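Local coordinates for protein nuclear RNA export factor 2, Panoramix fusion (Drosophila melanogaster, PDB 6OPF) that joins Panoramix, Piwi and Nxt1 in an ovarian complex that silences transposons cotranscriptionally, and may take part in mRNA export from the nucleus, at residues 15-18 and 19-23; 55-58 and 59-62. All blocks are in the same frame, centred on the assembly; numbering follows the deposited sequence.

How the contacts relate
From the N terminus the chain first meets contact 1, the last two turns of helix 8-22 and the glycine that ends it. Helices 26-35 and 40-52 follow before contact 2, a 3-10 turn in the loop after helix 40-52. Both contacts are local and close no long loop, so the two stand in series, neither nesting nor crossing, with centres about 14 Å apart. They meet directly where Thr-22 O packs 3.4 Å from Phe-61 CD1. Contact 1 ties helix 8-22 to the other two helices of the Nxf2 UBA domain; contact 2 folds the tail of that domain back over them. Both also reach helix 75-93, in the Panoramix part of the engineered fusion.

Contact 1: 15-18 and 19-23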
loop_
_atom_site.group_PDB
_atom_site.type_symbol
_atom_site.label_atom_id
_atom_site.label_comp_id
_atom_site.label_asym_id
_atom_site.label_seq_id
_atom_site.Cartn_x
_atom_site.Cartn_y
_atom_site.Cartn_z
ATOM N N LEU D 15 6.886 14.550 11.061
ATOM C CA LEU D 15 5.701 13.876 11.592
ATOM C C LEU D 15 5.917 13.462 13.041
ATOM O O LEU D 15 5.013 13.591 13.871
ATOM C CB LEU D 15 5.374 12.656 10.729
ATOM C CG LEU D 15 4.911 12.938 9.296
ATOM C CD1 LEU D 15 4.798 11.639 8.515
ATOM C CD2 LEU D 15 3.567 13.630 9.332
ATOM N N LEU D 16 7.127 12.986 13.368
ATOM C CA LEU D 16 7.452 12.630 14.747
ATOM C C LEU D 16 7.371 13.844 15.658
ATOM O O LEU D 16 6.876 13.751 16.787
ATOM C CB LEU D 16 8.850 12.009 14.830
ATOM C CG LEU D 16 9.012 10.570 14.342
ATOM C CD1 LEU D 16 10.436 10.079 14.618
ATOM C CD2 LEU D 16 7.966 9.652 14.981
ATOM N N LEU D 17 7.854 14.988 15.184
ATOM C CA LEU D 17 7.800 16.202 15.984
ATOM C C LEU D 17 6.361 16.665 16.165
ATOM O O LEU D 17 5.933 16.975 17.282
ATOM C CB LEU D 17 8.630 17.297 15.324
ATOM C CG LEU D 17 8.531 18.690 15.940
ATOM C CD1 LEU D 17 8.980 18.600 17.382
ATOM C CD2 LEU D 17 9.408 19.660 15.170
ATOM N N PHE D 18 5.608 16.747 15.063
ATOM C CA PHE D 18 4.189 17.082 15.181
ATOM C C PHE D 18 3.499 16.169 16.176
ATOM O O PHE D 18 2.711 16.634 17.014
ATOM C CB PHE D 18 3.516 17.020 13.817
ATOM C CG PHE D 18 2.161 17.705 13.771
ATOM C CD1 PHE D 18 2.059 19.082 13.621
ATOM C CD2 PHE D 18 0.992 16.966 13.879
ATOM C CE1 PHE D 18 0.803 19.710 13.576
ATOM C CE2 PHE D 18 -0.277 17.578 13.819
ATOM C CZ PHE D 18 -0.362 18.951 13.674
ATOM N N GLN D 19 3.807 14.871 16.131
ATOM C CA GLN D 19 3.169 13.934 17.048
ATOM C C GLN D 19 3.610 14.157 18.485
ATOM O O GLN D 19 2.809 13.979 19.407
ATOM C CB GLN D 19 3.447 12.495 16.647
ATOM C CG GLN D 19 2.818 11.455 17.577
ATOM C CD GLN D 19 2.840 10.057 16.971
ATOM O OE1 GLN D 19 3.913 9.439 16.874
ATOM N NE2 GLN D 19 1.660 9.556 16.538
ATOM N N GLU D 20 4.886 14.513 18.711
ATOM C CA GLU D 20 5.285 14.795 20.081
ATOM C C GLU D 20 4.581 16.038 20.611
ATOM O O GLU D 20 4.191 16.076 21.783
ATOM C CB GLU D 20 6.803 14.949 20.191
ATOM C CG GLU D 20 7.515 13.619 20.032
ATOM C CD GLU D 20 8.901 13.602 20.648
ATOM O OE1 GLU D 20 9.173 14.392 21.588
ATOM O OE2 GLU D 20 9.708 12.777 20.182
ATOM N N VAL D 21 4.415 17.061 19.769
ATOM C CA VAL D 21 3.779 18.299 20.220
ATOM C C VAL D 21 2.301 18.072 20.544
ATOM O O VAL D 21 1.798 18.504 21.592
ATOM C CB VAL D 21 3.960 19.404 19.165
ATOM C CG1 VAL D 21 3.013 20.549 19.449
ATOM C CG2 VAL D 21 5.444 19.879 19.143
ATOM N N THR D 22 1.573 17.426 19.641
ATOM C CA THR D 22 0.132 17.306 19.801
ATOM C C THR D 22 -0.294 16.016 20.493
ATOM O O THR D 22 -1.456 15.902 20.898
ATOM C CB THR D 22 -0.570 17.397 18.429
ATOM O OG1 THR D 22 -0.260 16.233 17.647
ATOM C CG2 THR D 22 -0.155 18.649 17.670
ATOM N N GLY D 23 0.594 15.041 20.621
ATOM C CA GLY D 23 0.189 13.760 21.169
ATOM C C GLY D 23 -0.830 12.976 20.355
ATOM O O GLY D 23 -1.411 12.028 20.878
#
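Phe-18 and Thr-22, one turn apart near the end of helix 8-22, meet through a ring and a methyl as well as through the backbone. From Phe-18 CB outward, the first atom is simply next to Gln-19 N through the backbone, and the contact proper begins further out. With CG swung anti to the backbone N (chi1 -164°) the ring leans out from the helix, slanting toward its C-terminal end, where Thr-22 reaches it. CD2 then passes 4.0 Å from Thr-22 OG1, while CE2 and CZ at the far rim meet Thr-22 CG2. Thr-22 CG2 makes a CH-pi contact with the Phe-18 ring, 4.1 Å from the ring centroid and offset toward the rim. This is the first helix of the three-helix UBA fold of Nxf2, and the ring is buried against Ile-32 and Val-33 of the second helix and Ala-43 and Leu-44 of the third.

Phe-18 O is gripped twice: Thr-22 N comes in at 3.0 Å, nearly straight at the oxygen, and Thr-22 OG1 donates from above the carbonyl plane at 3.1 Å. On another side of the helix Leu-17 CD1 brushes Val-21 CG2 at 4.2 Å. Gln-19 turns its amide elsewhere, NE2 bonding to Leu-24 O and Ser-26 OG. Gly-23, with positive phi, takes the chain out of the helix while its N still bonds to Gln-19 O at 2.7 Å.

Contact 2: 55-58 and 59-62; sequences EIPD and LAFA
Ile-56 CG2 touches both the methyl of Ala-60 and the ring of Phe-61, in directions about a right angle apart, 3.7 Å from Ala-60 CB and 3.5 Å from Phe-61 CE2. The side chains of Ile-56 and Phe-61 cross at about a right angle. Two backbone bonds hold the turn itself. Pro-57 O accepts from Ala-60 N at 2.9 Å, and Asp-58 O from Phe-61 N at 3.1 Å; both are i to i+3 bonds, as in a 3-10 turn. In each the donor stands well above the carbonyl plane, 54° out of it for the first. The Phe-61 ring, with CG beside its backbone N (chi1 -65°), folds back on the same carbonyls: Asp-58 O lies in its plane at the edge, and Pro-57 O is 3.4 Å from Phe-61 CD2. Ala-60 has a further backbone hydrogen bond with Ile-25, and Trp-28 of helix 26-35 packs on Ile-56, Pro-57 and Ala-60. Asp-58 OD1 is satisfied outside the turn, in a salt bridge with Arg-79 NE. Ile-56, Ala-60 and Phe-61 are thus buried around two paired carbonyls, while in this fusion the Asp-58 carboxylate meets Arg-79 of the Panoramix part, a pairing that probably favours its ionised form.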
loop_
_atom_site.group_PDB
_atom_site.type_symbol
_atom_site.label_atom_id
_atom_site.label_comp_id
_atom_site.label_asym_id
_atom_site.label_seq_id
_atom_site.Cartn_x
_atom_site.Cartn_y
_atom_site.Cartn_z
ATOM N N GLU D 55 -13.651 17.993 15.915
ATOM C CA GLU D 55 -13.373 16.927 14.957
ATOM C C GLU D 55 -12.509 15.820 15.542
ATOM O O GLU D 55 -12.513 14.702 15.014
ATOM C CB GLU D 55 -12.690 17.486 13.708
ATOM C CG GLU D 55 -13.614 18.117 12.683
ATOM C CD GLU D 55 -12.925 18.380 11.347
ATOM O OE1 GLU D 55 -12.951 19.547 10.897
ATOM O OE2 GLU D 55 -12.368 17.425 10.744
ATOM N N ILE D 56 -11.764 16.098 16.605
ATOM C CA ILE D 56 -10.750 15.167 17.087
ATOM C C ILE D 56 -11.204 14.624 18.436
ATOM O O ILE D 56 -11.313 15.387 19.407
ATOM C CB ILE D 56 -9.364 15.816 17.185
ATOM C CG1 ILE D 56 -8.985 16.463 15.854
ATOM C CG2 ILE D 56 -8.333 14.757 17.597
ATOM C CD1 ILE D 56 -7.657 17.220 15.877
ATOM N N PRO D 57 -11.508 13.330 18.537
ATOM C CA PRO D 57 -11.972 12.778 19.813
ATOM C C PRO D 57 -10.861 12.741 20.854
ATOM O O PRO D 57 -9.671 12.690 20.526
ATOM C CB PRO D 57 -12.443 11.367 19.435
ATOM C CG PRO D 57 -11.718 11.051 18.140
ATOM C CD PRO D 57 -11.619 12.359 17.431
ATOM N N ASP D 58 -11.270 12.773 22.131
ATOM C CA ASP D 58 -10.298 12.729 23.223
ATOM C C ASP D 58 -9.370 11.518 23.103
ATOM O O ASP D 58 -8.164 11.632 23.338
ATOM C CB ASP D 58 -11.015 12.717 24.569
ATOM C CG ASP D 58 -11.672 14.060 24.912
ATOM O OD1 ASP D 58 -11.568 15.022 24.127
ATOM O OD2 ASP D 58 -12.268 14.142 26.007
ATOM N N LEU D 59 -9.884 10.364 22.698
ATOM C CA LEU D 59 -9.026 9.156 22.560
ATOM C C LEU D 59 -7.900 9.360 21.551
ATOM O O LEU D 59 -6.960 8.627 21.624
ATOM C CB LEU D 59 -9.781 7.906 22.093
ATOM C CG LEU D 59 -11.291 7.851 22.145
ATOM C CD1 LEU D 59 -11.868 7.508 20.769
ATOM C CD2 LEU D 59 -11.738 6.817 23.174
ATOM N N ALA D 60 -8.058 10.259 20.598
ATOM C CA ALA D 60 -6.994 10.413 19.609
ATOM C C ALA D 60 -5.730 11.031 20.192
ATOM O O ALA D 60 -4.691 11.029 19.518
ATOM C CB ALA D 60 -7.472 11.255 18.435
ATOM N N PHE D 61 -5.786 11.557 21.411
ATOM C CA PHE D 61 -4.637 12.192 22.038
ATOM C C PHE D 61 -3.853 11.232 22.934
ATOM O O PHE D 61 -3.075 11.675 23.783
ATOM C CB PHE D 61 -5.091 13.420 22.827
ATOM C CG PHE D 61 -5.650 14.513 21.963
ATOM C CD1 PHE D 61 -4.810 15.495 21.447
ATOM C CD2 PHE D 61 -7.012 14.562 21.658
ATOM C CE1 PHE D 61 -5.309 16.507 20.652
ATOM C CE2 PHE D 61 -7.520 15.572 20.861
ATOM C CZ PHE D 61 -6.685 16.548 20.354
ATOM N N ALA D 62 -4.024 9.930 22.734
ATOM C CA ALA D 62 -3.400 8.923 23.580
ATOM C C ALA D 62 -1.877 8.956 23.508
ATOM O O ALA D 62 -1.217 8.485 24.439
ATOM C CB ALA D 62 -3.916 7.536 23.191
#